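PDB 6WCD: DNA-(apurinic or apyrimidinic site) endonuclease 2 from Xenopus laevis, which cleaves DNA at abasic sites as a weak endonuclease and trims strands from 3' to 5' in DNA repair, here represented by its catalytic domain. Local coordinates for residues K2-N7 against V290-V295; V16-T21 against A47-Y52; Q111-E116 against Y161-T166; T135-N140 against E169-N174. All coordinates share one frame; numbering follows the deposited sequence. Where two conformers were deposited one is given.

Contact 1: K2-N7 against V290-V295; sequences KIVSWN and VIMPEV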
loop_
_atom_site.group_PDB
_atom_site.type_symbol
_atom_site.label_atom_id
_atom_site.label_comp_id
_atom_site.label_asym_id
_atom_site.label_seq_id
_atom_site.Cartn_x
_atom_site.Cartn_y
_atom_site.Cartn_z
ATOM N N LYS A 2 6.650 5.208 -12.562
ATOM C CA LYS A 2 5.687 4.127 -12.448
ATOM C C LYS A 2 5.674 3.546 -11.055
ATOM O O LYS A 2 6.725 3.402 -10.417
ATOM C CB LYS A 2 6.062 3.049 -13.445
ATOM C CG LYS A 2 5.861 3.480 -14.872
ATOM C CD LYS A 2 6.435 2.490 -15.859
ATOM C CE LYS A 2 7.923 2.386 -15.759
ATOM N NZ LYS A 2 8.461 1.700 -16.986
ATOM N N ILE A 3 4.480 3.197 -10.576
ATOM C CA ILE A 3 4.312 2.641 -9.237
ATOM C C ILE A 3 3.365 1.455 -9.285
ATOM O O ILE A 3 2.339 1.471 -9.965
ATOM C CB ILE A 3 3.806 3.708 -8.250
ATOM C CG1 ILE A 3 3.765 3.165 -6.825
ATOM C CG2 ILE A 3 2.443 4.244 -8.679
ATOM C CD1 ILE A 3 3.728 4.260 -5.806
ATOM N N VAL A 4 3.748 0.389 -8.596
ATOM C CA VAL A 4 3.007 -0.854 -8.569
ATOM C C VAL A 4 2.609 -1.143 -7.135
ATOM O O VAL A 4 3.380 -0.877 -6.200
ATOM C CB VAL A 4 3.838 -2.016 -9.132
ATOM C CG1 VAL A 4 3.263 -3.380 -8.775
ATOM C CG2 VAL A 4 3.971 -1.909 -10.622
ATOM N N SER A 5 1.437 -1.707 -6.975
ATOM C CA SER A 5 0.963 -2.254 -5.693
ATOM C C SER A 5 0.561 -3.707 -5.913
ATOM O O SER A 5 -0.107 -4.027 -6.897
ATOM C CB SER A 5 -0.229 -1.473 -5.171
ATOM O OG SER A 5 -0.667 -1.913 -3.923
ATOM N N TRP A 6 0.940 -4.587 -4.990
ATOM C CA TRP A 6 0.630 -6.000 -5.138
ATOM C C TRP A 6 0.552 -6.700 -3.802
ATOM O O TRP A 6 1.533 -6.722 -3.044
ATOM C CB TRP A 6 1.686 -6.692 -5.996
ATOM C CG TRP A 6 1.370 -8.113 -6.427
ATOM C CD1 TRP A 6 0.127 -8.738 -6.473
ATOM C CD2 TRP A 6 2.304 -9.075 -6.898
ATOM N NE1 TRP A 6 0.267 -9.983 -6.970
ATOM C CE2 TRP A 6 1.615 -10.242 -7.199
ATOM C CE3 TRP A 6 3.694 -9.056 -7.084
ATOM C CZ2 TRP A 6 2.218 -11.387 -7.714
ATOM C CZ3 TRP A 6 4.307 -10.194 -7.539
ATOM C CH2 TRP A 6 3.598 -11.345 -7.879
ATOM N N ASN A 7 -0.600 -7.315 -3.506
ATOM C CA ASN A 7 -0.711 -8.208 -2.356
ATOM C C ASN A 7 -0.165 -9.534 -2.846
ATOM O O ASN A 7 -0.777 -10.229 -3.677
ATOM C CB ASN A 7 -2.132 -8.341 -1.866
ATOM C CG ASN A 7 -2.236 -9.334 -0.727
ATOM O OD1 ASN A 7 -1.539 -10.332 -0.685
ATOM N ND2 ASN A 7 -3.133 -9.070 0.200
ATOM N N VAL A 290 -3.991 0.919 -14.096
ATOM C CA VAL A 290 -4.415 -0.314 -14.716
ATOM C C VAL A 290 -4.331 -1.468 -13.714
ATOM O O VAL A 290 -3.726 -1.371 -12.627
ATOM C CB VAL A 290 -3.572 -0.667 -15.961
ATOM C CG1 VAL A 290 -3.569 0.504 -16.984
ATOM C CG2 VAL A 290 -2.180 -1.007 -15.575
ATOM N N ILE A 291 -4.910 -2.583 -14.128
ATOM C CA ILE A 291 -4.806 -3.890 -13.478
ATOM C C ILE A 291 -3.811 -4.699 -14.302
ATOM O O ILE A 291 -3.760 -4.581 -15.526
ATOM C CB ILE A 291 -6.164 -4.628 -13.424
ATOM C CG1 ILE A 291 -7.320 -3.679 -13.128
ATOM C CG2 ILE A 291 -6.110 -5.779 -12.411
ATOM C CD1 ILE A 291 -7.232 -3.045 -11.770
ATOM N N MET A 292 -3.034 -5.566 -13.656
ATOM C CA MET A 292 -2.070 -6.458 -14.322
ATOM C C MET A 292 -2.450 -7.932 -14.127
ATOM O O MET A 292 -1.774 -8.683 -13.418
ATOM C CB MET A 292 -0.667 -6.193 -13.755
ATOM C CG MET A 292 -0.149 -4.755 -13.818
ATOM S SD MET A 292 1.528 -4.588 -13.133
ATOM C CE MET A 292 2.463 -5.239 -14.524
ATOM N N PRO A 293 -3.546 -8.390 -14.744
ATOM C CA PRO A 293 -4.029 -9.743 -14.454
ATOM C C PRO A 293 -3.118 -10.832 -15.003
ATOM O O PRO A 293 -3.315 -12.013 -14.632
ATOM C CB PRO A 293 -5.404 -9.769 -15.139
ATOM C CG PRO A 293 -5.345 -8.797 -16.146
ATOM C CD PRO A 293 -4.436 -7.674 -15.650
ATOM N N GLU A 294 -2.159 -10.469 -15.853
ATOM C CA GLU A 294 -1.222 -11.432 -16.400
ATOM C C GLU A 294 -0.167 -11.887 -15.423
ATOM O O GLU A 294 0.514 -12.897 -15.689
ATOM C CB GLU A 294 -0.519 -10.848 -17.648
ATOM C CG GLU A 294 0.516 -9.720 -17.401
ATOM C CD GLU A 294 -0.061 -8.330 -17.102
ATOM O OE1 GLU A 294 -1.292 -8.161 -17.069
ATOM O OE2 GLU A 294 0.764 -7.385 -16.928
ATOM N N VAL A 295 0.030 -11.154 -14.329
ATOM C CA VAL A 295 1.087 -11.472 -13.381
ATOM C C VAL A 295 0.584 -12.533 -12.415
ATOM O O VAL A 295 -0.366 -12.276 -11.646
ATOM C CB VAL A 295 1.533 -10.228 -12.621
ATOM C CG1 VAL A 295 2.600 -10.557 -11.595
ATOM C CG2 VAL A 295 2.031 -9.172 -13.582
#
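With CG of Trp6 anti to the backbone N (chi1 -170°) and CG1 of Val295 likewise anti to its own N (chi1 178°), the indole and the valine methyl are brought together. Val295 CG1 lies over one face of the six-membered ring of Trp6, 4.2 Å from its centroid and 24° off the normal, a CH-pi contact displaced toward the rim. The methyl therefore sits closest to the outer carbons, with Val295 CG1 3.9 Å from Trp6 CH2. Two residues earlier on the strand, Val4 CG2 faces the thioether of Met292 more loosely, with SD at 4.4 Å.

Strand 2-7 is a central strand of one of the two sheets of the DNase I-like sandwich. The chain leaves edge strand 286-291 of the same sheet after Ile291 and folds into a type I turn from Met292 to Val295, closed by Val295 N to Met292 O at 3.2 Å. The turn points the side chains of Met292 and Val295 toward strand 2-7. Dispersion and CH-pi forces alone join the two segments, while the indole N-H of Trp6 is satisfied by the backbone O of His300, a residue probably involved in catalysis and DNA contact.

Contact 2: V16-T21 against A47-Y52; sequences VGLKET and AIVEGY. With EDO (1,2-ethanediol), chain E.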
loop_
_atom_site.group_PDB
_atom_site.type_symbol
_atom_site.label_atom_id
_atom_site.label_comp_id
_atom_site.label_asym_id
_atom_site.label_seq_id
_atom_site.Cartn_x
_atom_site.Cartn_y
_atom_site.Cartn_z
ATOM N N VAL A 16 9.535 -17.680 -6.798
ATOM C CA VAL A 16 10.409 -17.028 -7.769
ATOM C C VAL A 16 11.347 -16.116 -6.983
ATOM O O VAL A 16 10.924 -15.506 -5.995
ATOM C CB VAL A 16 9.594 -16.209 -8.795
ATOM C CG1 VAL A 16 10.497 -15.522 -9.787
ATOM C CG2 VAL A 16 8.633 -17.113 -9.531
ATOM N N GLY A 17 12.592 -16.009 -7.436
ATOM C CA GLY A 17 13.490 -15.055 -6.814
ATOM C C GLY A 17 12.918 -13.647 -6.877
ATOM O O GLY A 17 12.344 -13.230 -7.883
ATOM N N LEU A 18 13.081 -12.895 -5.781
ATOM C CA LEU A 18 12.434 -11.605 -5.711
ATOM C C LEU A 18 13.032 -10.597 -6.695
ATOM O O LEU A 18 12.263 -9.801 -7.270
ATOM C CB LEU A 18 12.460 -11.092 -4.270
ATOM C CG LEU A 18 11.698 -9.823 -4.004
ATOM C CD1 LEU A 18 10.245 -9.907 -4.373
ATOM C CD2 LEU A 18 11.918 -9.423 -2.546
ATOM N N LYS A 19 14.337 -10.635 -6.989
ATOM C CA LYS A 19 14.865 -9.710 -7.973
ATOM C C LYS A 19 14.176 -9.878 -9.315
ATOM O O LYS A 19 13.777 -8.897 -9.955
ATOM C CB LYS A 19 16.375 -9.881 -8.136
ATOM C CG LYS A 19 16.948 -8.820 -9.073
ATOM C CD LYS A 19 18.444 -8.836 -9.063
ATOM C CE LYS A 19 18.998 -7.682 -9.888
ATOM N NZ LYS A 19 18.443 -7.666 -11.261
ATOM N N GLU A 20 14.017 -11.132 -9.758
ATOM C CA GLU A 20 13.363 -11.402 -11.033
ATOM C C GLU A 20 11.938 -10.850 -11.008
ATOM O O GLU A 20 11.500 -10.185 -11.959
ATOM C CB GLU A 20 13.364 -12.908 -11.320
ATOM C CG GLU A 20 12.538 -13.313 -12.511
ATOM C CD GLU A 20 12.542 -14.825 -12.789
ATOM O OE1 GLU A 20 13.389 -15.559 -12.232
ATOM O OE2 GLU A 20 11.677 -15.277 -13.567
ATOM N N THR A 21 11.184 -11.142 -9.928
ATOM C CA THR A 21 9.816 -10.646 -9.828
ATOM C C THR A 21 9.761 -9.133 -9.878
ATOM O O THR A 21 8.990 -8.569 -10.673
ATOM C CB THR A 21 9.213 -11.181 -8.531
ATOM O OG1 THR A 21 9.170 -12.615 -8.620
ATOM C CG2 THR A 21 7.825 -10.600 -8.252
ATOM N N ALA A 47 14.311 -9.245 1.792
ATOM C CA ALA A 47 14.355 -7.848 2.225
ATOM C C ALA A 47 15.326 -7.014 1.423
ATOM O O ALA A 47 15.037 -5.836 1.169
ATOM C CB ALA A 47 14.722 -7.781 3.704
ATOM N N ILE A 48 16.464 -7.554 1.022
ATOM C CA ILE A 48 17.524 -6.805 0.361
ATOM C C ILE A 48 17.662 -7.359 -1.043
ATOM O O ILE A 48 18.043 -8.527 -1.239
ATOM C CB ILE A 48 18.826 -6.867 1.161
ATOM C CG1 ILE A 48 18.586 -6.113 2.479
ATOM C CG2 ILE A 48 19.957 -6.138 0.408
ATOM C CD1 ILE A 48 19.717 -6.149 3.431
ATOM N N VAL A 49 17.317 -6.540 -2.043
ATOM C CA VAL A 49 17.359 -6.958 -3.426
ATOM C C VAL A 49 18.264 -6.013 -4.205
ATOM O O VAL A 49 18.095 -4.781 -4.119
ATOM C CB VAL A 49 15.926 -6.947 -4.029
ATOM C CG1 VAL A 49 15.970 -7.398 -5.436
ATOM C CG2 VAL A 49 15.008 -7.855 -3.220
ATOM N N GLU A 50 19.145 -6.581 -4.992
ATOM C CA GLU A 50 20.059 -5.793 -5.829
ATOM C C GLU A 50 19.270 -4.840 -6.717
ATOM O O GLU A 50 18.331 -5.253 -7.401
ATOM C CB GLU A 50 20.906 -6.712 -6.698
ATOM C CG GLU A 50 21.938 -5.958 -7.511
ATOM C CD GLU A 50 22.641 -6.855 -8.520
ATOM O OE1 GLU A 50 22.655 -8.086 -8.311
ATOM O OE2 GLU A 50 23.159 -6.326 -9.528
ATOM N N GLY A 51 19.685 -3.565 -6.738
ATOM C CA GLY A 51 19.000 -2.567 -7.515
ATOM C C GLY A 51 17.881 -1.818 -6.812
ATOM O O GLY A 51 17.270 -0.921 -7.416
ATOM N N TYR A 52 17.570 -2.155 -5.572
ATOM C CA TYR A 52 16.507 -1.501 -4.853
ATOM C C TYR A 52 16.958 -1.169 -3.446
ATOM O O TYR A 52 17.837 -1.840 -2.880
ATOM C CB TYR A 52 15.260 -2.375 -4.705
ATOM C CG TYR A 52 14.668 -2.800 -6.038
ATOM C CD1 TYR A 52 15.181 -3.908 -6.692
ATOM C CD2 TYR A 52 13.668 -2.069 -6.660
ATOM C CE1 TYR A 52 14.680 -4.316 -7.945
ATOM C CE2 TYR A 52 13.163 -2.467 -7.941
ATOM C CZ TYR A 52 13.693 -3.579 -8.540
ATOM O OH TYR A 52 13.195 -3.910 -9.807
HETATM C C1 EDO E . 20.208 -4.242 -11.571
HETATM O O1 EDO E . 20.754 -5.561 -11.715
HETATM C C2 EDO E . 21.002 -3.482 -10.514
HETATM O O2 EDO E . 20.775 -2.073 -10.664
HETATM O O HOH W 1 17.347 -5.055 -10.017
#
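The first turn of helix 18-25 packs against the loop that leads from helix 44-47 into the edge strand 53-57, on the flank of the catalytic domain and away from its annotated sites. Val49 fills the join with both its methyls. Val49 CG2 meets Leu18 CD2 at 3.5 Å, the two side chains crossing at about a right angle, and Val49 CG1 lies against the helix backbone, 3.6 Å from Lys19 CA. CG1 is the branch anti to the backbone N (chi1 -179°), which leaves CG2 beside that N and turned to Leu18. Phe71 of strand 68-72 touches both Leu18 and Val49, so this small apolar cluster rests on the sheet.

Gly17 is the N-cap residue of the helix, and residues 49-52 form a type II beta turn from Val49 to Tyr52, closed by Tyr52 N to Val49 O. Lys19 runs out along this turn: its CE lies 3.5 Å from Glu50 O and 3.8 Å from Glu50 CB. A bend at chi4 (-54°) then turns the ammonium, which forms a salt bridge with Asp23 one turn further along the helix. With an alanine in place of this lysine, Asp23 is likely to lose its cationic mate, and the backbone and CB of Glu50 their cover. Across the contact the ammonium has indirect links: a water takes a weak bond from Lys19 NZ and donates to Glu50 O at 2.8 Å, and an ethanediol, probably from the crystallisation liquor, weakly bridges NZ to Glu50 OE2.

Contact 3: Q111-E116 against Y161-T166; sequences QSLDQE and YHLLQT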
loop_
_atom_site.group_PDB
_atom_site.type_symbol
_atom_site.label_atom_id
_atom_site.label_comp_id
_atom_site.label_asym_id
_atom_site.label_seq_id
_atom_site.Cartn_x
_atom_site.Cartn_y
_atom_site.Cartn_z
ATOM N N GLN A 111 -1.018 1.600 19.470
ATOM C CA GLN A 111 0.000 0.565 19.366
ATOM C C GLN A 111 -0.581 -0.671 18.705
ATOM O O GLN A 111 0.039 -1.284 17.834
ATOM C CB GLN A 111 0.561 0.214 20.753
ATOM C CG GLN A 111 1.688 -0.803 20.697
ATOM C CD GLN A 111 2.753 -0.559 21.750
ATOM O OE1 GLN A 111 2.600 0.299 22.624
ATOM N NE2 GLN A 111 3.846 -1.312 21.669
ATOM N N SER A 112 -1.793 -1.025 19.097
ATOM C CA SER A 112 -2.421 -2.215 18.525
ATOM C C SER A 112 -2.653 -2.080 17.047
ATOM O O SER A 112 -2.485 -3.050 16.300
ATOM C CB SER A 112 -3.745 -2.487 19.192
ATOM O OG SER A 112 -3.540 -2.846 20.530
ATOM N N LEU A 113 -3.056 -0.881 16.594
ATOM C CA LEU A 113 -3.324 -0.662 15.184
ATOM C C LEU A 113 -2.060 -0.654 14.365
ATOM O O LEU A 113 -2.119 -0.891 13.155
ATOM C CB LEU A 113 -4.104 0.651 15.015
ATOM C CG LEU A 113 -5.523 0.649 15.498
ATOM C CD1 LEU A 113 -6.110 2.023 15.671
ATOM C CD2 LEU A 113 -6.377 -0.217 14.526
ATOM N N ASP A 114 -0.897 -0.336 14.966
ATOM C CA ASP A 114 0.351 -0.243 14.247
ATOM C C ASP A 114 1.298 -1.430 14.416
ATOM O O ASP A 114 2.271 -1.531 13.661
ATOM C CB ASP A 114 1.096 1.041 14.657
ATOM C CG ASP A 114 0.821 2.174 13.723
ATOM O OD1 ASP A 114 0.126 1.985 12.691
ATOM O OD2 ASP A 114 1.354 3.273 14.023
ATOM N N GLN A 115 0.968 -2.403 15.265
ATOM C CA GLN A 115 1.919 -3.466 15.555
ATOM C C GLN A 115 1.795 -4.686 14.650
ATOM O O GLN A 115 2.447 -5.698 14.924
ATOM C CB GLN A 115 1.777 -3.912 17.016
ATOM C CG GLN A 115 0.503 -4.624 17.297
ATOM C CD GLN A 115 0.357 -5.063 18.746
ATOM O OE1 GLN A 115 1.216 -4.791 19.596
ATOM N NE2 GLN A 115 -0.756 -5.722 19.048
ATOM N N GLU A 116 0.950 -4.668 13.638
ATOM C CA GLU A 116 0.751 -5.841 12.802
ATOM C C GLU A 116 1.403 -5.715 11.424
ATOM O O GLU A 116 1.131 -6.518 10.532
ATOM C CB GLU A 116 -0.747 -6.138 12.637
ATOM C CG GLU A 116 -1.410 -6.506 13.941
ATOM C CD GLU A 116 -2.859 -6.995 13.819
ATOM O OE1 GLU A 116 -3.420 -7.136 12.683
ATOM O OE2 GLU A 116 -3.469 -7.223 14.917
ATOM N N TYR A 161 -9.190 1.932 9.326
ATOM C CA TYR A 161 -9.616 2.852 8.294
ATOM C C TYR A 161 -9.671 4.291 8.803
ATOM O O TYR A 161 -9.227 5.204 8.096
ATOM C CB TYR A 161 -10.990 2.462 7.808
ATOM C CG TYR A 161 -11.099 1.257 6.903
ATOM C CD1 TYR A 161 -10.065 0.824 6.122
ATOM C CD2 TYR A 161 -12.322 0.626 6.763
ATOM C CE1 TYR A 161 -10.242 -0.260 5.238
ATOM C CE2 TYR A 161 -12.502 -0.447 5.867
ATOM C CZ TYR A 161 -11.445 -0.860 5.107
ATOM O OH TYR A 161 -11.667 -1.928 4.189
ATOM N N HIS A 162 -10.180 4.488 10.022
ATOM C CA HIS A 162 -10.274 5.854 10.534
ATOM C C HIS A 162 -8.885 6.417 10.789
ATOM O O HIS A 162 -8.612 7.581 10.457
ATOM C CB HIS A 162 -11.110 5.839 11.814
ATOM C CG HIS A 162 -11.374 7.189 12.393
ATOM N ND1 HIS A 162 -11.918 8.222 11.665
ATOM C CD2 HIS A 162 -11.223 7.656 13.656
ATOM C CE1 HIS A 162 -12.057 9.283 12.446
ATOM N NE2 HIS A 162 -11.640 8.966 13.657
ATOM N N LEU A 163 -7.980 5.606 11.299
ATOM C CA LEU A 163 -6.599 6.077 11.470
ATOM C C LEU A 163 -5.924 6.390 10.133
ATOM O O LEU A 163 -5.183 7.387 10.010
ATOM C CB LEU A 163 -5.790 5.027 12.249
ATOM C CG LEU A 163 -4.317 5.361 12.570
ATOM C CD1 LEU A 163 -4.315 6.574 13.457
ATOM C CD2 LEU A 163 -3.680 4.142 13.262
ATOM N N LEU A 164 -6.101 5.542 9.141
ATOM C CA LEU A 164 -5.551 5.779 7.811
ATOM C C LEU A 164 -6.052 7.087 7.239
ATOM O O LEU A 164 -5.253 7.885 6.734
ATOM C CB LEU A 164 -5.935 4.608 6.916
ATOM C CG LEU A 164 -5.626 4.772 5.425
ATOM C CD1 LEU A 164 -4.131 4.959 5.188
ATOM C CD2 LEU A 164 -6.134 3.517 4.708
ATOM N N GLN A 165 -7.358 7.347 7.327
ATOM C CA GLN A 165 -7.890 8.623 6.848
ATOM C C GLN A 165 -7.275 9.787 7.588
ATOM O O GLN A 165 -6.880 10.809 6.970
ATOM C CB GLN A 165 -9.414 8.627 6.952
ATOM C CG GLN A 165 -10.023 9.912 6.532
ATOM C CD GLN A 165 -11.497 9.823 6.353
ATOM O OE1 GLN A 165 -12.139 8.880 6.798
ATOM N NE2 GLN A 165 -12.071 10.861 5.729
ATOM N N THR A 166 -7.215 9.689 8.906
ATOM C CA THR A 166 -6.659 10.774 9.710
ATOM C C THR A 166 -5.243 11.093 9.261
ATOM O O THR A 166 -4.871 12.257 9.081
ATOM C CB THR A 166 -6.687 10.381 11.183
ATOM O OG1 THR A 166 -8.044 10.236 11.624
ATOM C CG2 THR A 166 -6.067 11.486 12.048
#
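Leu163 and Leu113 meet where the last turn of helix 107-114 rests on the long helix 152-173, which packs on the outside of one sheet of the DNase I-like sandwich. Leu163 gives up the larger area. Its CG stands anti to the backbone N (chi1 -178°), which directs the side chain toward helix 107-114, where CD2 makes the contact. Leu163 CD2 does all the touching on its side, approaching Leu113 CB to 3.9 Å and Leu113 CD1 to 4.0 Å, so it is set against the base and one branch of the opposing leucine. The nearest CA atoms of the two backbones, those of Leu113 and Leu163, are 8.4 Å apart. Leu113 also touches Tyr156 and Phe160, and through these residues the short helix gains further footing on helix 152-173.

Asp114 adds a smaller share. Although buried, its carboxylate is well satisfied: OD2 bonds to Ser86 OG and OD1 to the backbone N of Leu85, both in the stretch inferred to be a Claspin-like motif. These bonds probably fix the rotation of the group and tie the end of helix 107-114 to that loop. No hydrogen bond joins the two segments, and the interface between them is essentially leucine on leucine. The carboxylate only skirts this apolar patch, with Asp114 OD1 4.4 Å from Leu163 CD2.

Contact 4: T135-N140 against E169-N174; sequences TLTVIN and EAILQN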
loop_
_atom_site.group_PDB
_atom_site.type_symbol
_atom_site.label_atom_id
_atom_site.label_comp_id
_atom_site.label_asym_id
_atom_site.label_seq_id
_atom_site.Cartn_x
_atom_site.Cartn_y
_atom_site.Cartn_z
ATOM N N THR A 135 6.521 17.401 -2.659
ATOM C CA THR A 135 6.657 16.145 -1.956
ATOM C C THR A 135 5.529 15.210 -2.359
ATOM O O THR A 135 4.377 15.655 -2.521
ATOM C CB THR A 135 6.625 16.403 -0.445
ATOM O OG1 THR A 135 7.693 17.292 -0.105
ATOM C CG2 THR A 135 6.743 15.119 0.330
ATOM N N LEU A 136 5.848 13.930 -2.521
ATOM C CA LEU A 136 4.862 12.865 -2.716
ATOM C C LEU A 136 5.055 11.849 -1.610
ATOM O O LEU A 136 6.140 11.259 -1.476
ATOM C CB LEU A 136 5.071 12.202 -4.051
ATOM C CG LEU A 136 4.264 10.967 -4.309
ATOM C CD1 LEU A 136 2.784 11.293 -4.402
ATOM C CD2 LEU A 136 4.694 10.289 -5.624
ATOM N N THR A 137 4.014 11.636 -0.810
ATOM C CA THR A 137 4.061 10.617 0.217
ATOM C C THR A 137 3.265 9.413 -0.236
ATOM O O THR A 137 2.098 9.548 -0.618
ATOM C CB THR A 137 3.522 11.154 1.538
ATOM O OG1 THR A 137 4.289 12.282 1.947
ATOM C CG2 THR A 137 3.685 10.117 2.644
ATOM N N VAL A 138 3.888 8.230 -0.213
ATOM C CA VAL A 138 3.301 6.959 -0.584
ATOM C C VAL A 138 2.993 6.173 0.681
ATOM O O VAL A 138 3.899 5.881 1.483
ATOM C CB VAL A 138 4.271 6.191 -1.501
ATOM C CG1 VAL A 138 3.745 4.839 -1.801
ATOM C CG2 VAL A 138 4.544 6.966 -2.761
ATOM N N ILE A 139 1.714 5.856 0.892
ATOM C CA ILE A 139 1.254 5.131 2.047
ATOM C C ILE A 139 0.830 3.759 1.576
ATOM O O ILE A 139 -0.187 3.641 0.901
ATOM C CB ILE A 139 0.079 5.847 2.698
ATOM C CG1 ILE A 139 0.433 7.311 2.965
ATOM C CG2 ILE A 139 -0.328 5.145 3.988
ATOM C CD1 ILE A 139 -0.688 8.125 3.664
ATOM N N ASN A 140 1.594 2.746 1.947
ATOM C CA ASN A 140 1.441 1.361 1.484
ATOM C C ASN A 140 0.749 0.594 2.612
ATOM O O ASN A 140 1.327 0.449 3.699
ATOM C CB ASN A 140 2.828 0.803 1.175
ATOM C CG ASN A 140 2.848 -0.667 0.872
ATOM O OD1 ASN A 140 1.793 -1.278 0.752
ATOM N ND2 ASN A 140 4.039 -1.240 0.761
ATOM N N GLU A 169 -4.972 12.461 5.407
ATOM C CA GLU A 169 -5.454 13.838 5.270
ATOM C C GLU A 169 -4.536 14.820 5.980
ATOM O O GLU A 169 -4.355 15.961 5.499
ATOM C CB GLU A 169 -6.902 13.929 5.755
ATOM C CG GLU A 169 -7.809 13.149 4.815
ATOM C CD GLU A 169 -9.280 13.252 5.152
ATOM O OE1 GLU A 169 -9.666 13.939 6.140
ATOM O OE2 GLU A 169 -10.055 12.631 4.413
ATOM N N ALA A 170 -3.897 14.413 7.074
ATOM C CA ALA A 170 -3.003 15.344 7.755
ATOM C C ALA A 170 -1.743 15.575 6.935
ATOM O O ALA A 170 -1.269 16.719 6.827
ATOM C CB ALA A 170 -2.618 14.822 9.135
ATOM N N ILE A 171 -1.222 14.527 6.318
ATOM C CA ILE A 171 -0.050 14.721 5.449
ATOM C C ILE A 171 -0.444 15.623 4.295
ATOM O O ILE A 171 0.283 16.561 3.940
ATOM C CB ILE A 171 0.493 13.367 4.963
ATOM C CG1 ILE A 171 1.018 12.576 6.159
ATOM C CG2 ILE A 171 1.559 13.561 3.892
ATOM C CD1 ILE A 171 1.236 11.067 5.859
ATOM N N LEU A 172 -1.619 15.391 3.712
ATOM C CA LEU A 172 -2.058 16.175 2.557
ATOM C C LEU A 172 -2.249 17.631 2.931
ATOM O O LEU A 172 -1.873 18.537 2.172
ATOM C CB LEU A 172 -3.336 15.590 1.984
ATOM C CG LEU A 172 -3.912 16.230 0.734
ATOM C CD1 LEU A 172 -2.913 15.953 -0.391
ATOM C CD2 LEU A 172 -5.310 15.672 0.435
ATOM N N GLN A 173 -2.774 17.885 4.141
ATOM C CA GLN A 173 -2.969 19.254 4.593
ATOM C C GLN A 173 -1.648 20.005 4.734
ATOM O O GLN A 173 -1.626 21.251 4.609
ATOM C CB GLN A 173 -3.743 19.226 5.918
ATOM C CG GLN A 173 -4.011 20.608 6.540
ATOM C CD GLN A 173 -4.856 21.489 5.640
ATOM O OE1 GLN A 173 -5.559 21.001 4.754
ATOM N NE2 GLN A 173 -4.782 22.794 5.855
ATOM N N ASN A 174 -0.543 19.304 4.943
ATOM C CA ASN A 174 0.770 19.933 5.079
ATOM C C ASN A 174 1.331 20.393 3.738
ATOM O O ASN A 174 2.338 21.115 3.734
ATOM C CB ASN A 174 1.734 18.965 5.774
ATOM C CG ASN A 174 2.973 19.646 6.305
ATOM O OD1 ASN A 174 4.093 19.300 5.935
ATOM N ND2 ASN A 174 2.776 20.627 7.185
#
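Ile171 and the strand residues Thr137 and Ile139 bring together the first strand and the helix of a beta-alpha-beta unit made of strand 133-142, helix 152-173 and strand 177-181, within the DNase I-like sandwich. Strands 133-142 and 177-181 are parallel neighbours, and the helix of the crossover lies over their outer face.

The apolar contacts all run through Ile171, whose two arms reach different strand residues. At the end of the longer arm, Ile171 CD1 meets Ile139 CD1 tip to tip, methyl to methyl, at 4.1 Å. Thr137 CG2 approaches the same Ile171 CD1 at 4.2 Å. The other arm, Ile171 CG2, is placed anti to the backbone N by the first torsion (CG1 at chi1 -65°) and comes against Thr137 CB at 3.9 Å, the side chains of Thr137 and Ile171 crossing almost perpendicularly. Ile171 also touches Leu121 of strand 119-127 and Val178 of strand 177-181, which places it above three adjacent strands. Cutting this side chain back to an alanine would probably open a gap beside Thr137 and leave the Ile139 CD1 methyl without its counterpart on the helix.

Polar interactions play no direct part between the two segments. The buried hydroxyl of Thr137 is satisfied within the sheet by Gln123 NE2 on strand 119-127. Its first torsion (chi1 -59°) sets OG1 beside the backbone N and CG2 anti to it. The same oxygen is pressed against the helix side by a plain van der Waals contact, Thr137 OG1 to Ile171 CG2 at 3.6 Å.

In the fold
Contact 1 joins segments 283 residues apart in the chain, and the other three contacts are nested within the loop it closes. Contacts 1 and 2 have centres about 17 Å apart and touch where Trp6 CZ3 meets Thr21 CG2 at 3.6 Å. Between the two sheets, in the conformer given, Ile3 CD1 packs on Val138 CG1 at 4.0 Å and joins contact 1 to contact 4. Contacts 3 and 4 share helix 152-173 and meet through Leu164 CD1 and Ile139 CG2, also 4.0 Å apart. Contact 1 lies nearest the catalytic centre, the Trp6 side chain being about 10 Å from the bound magnesium ion; contact 2, by contrast, lies away from the annotated sites.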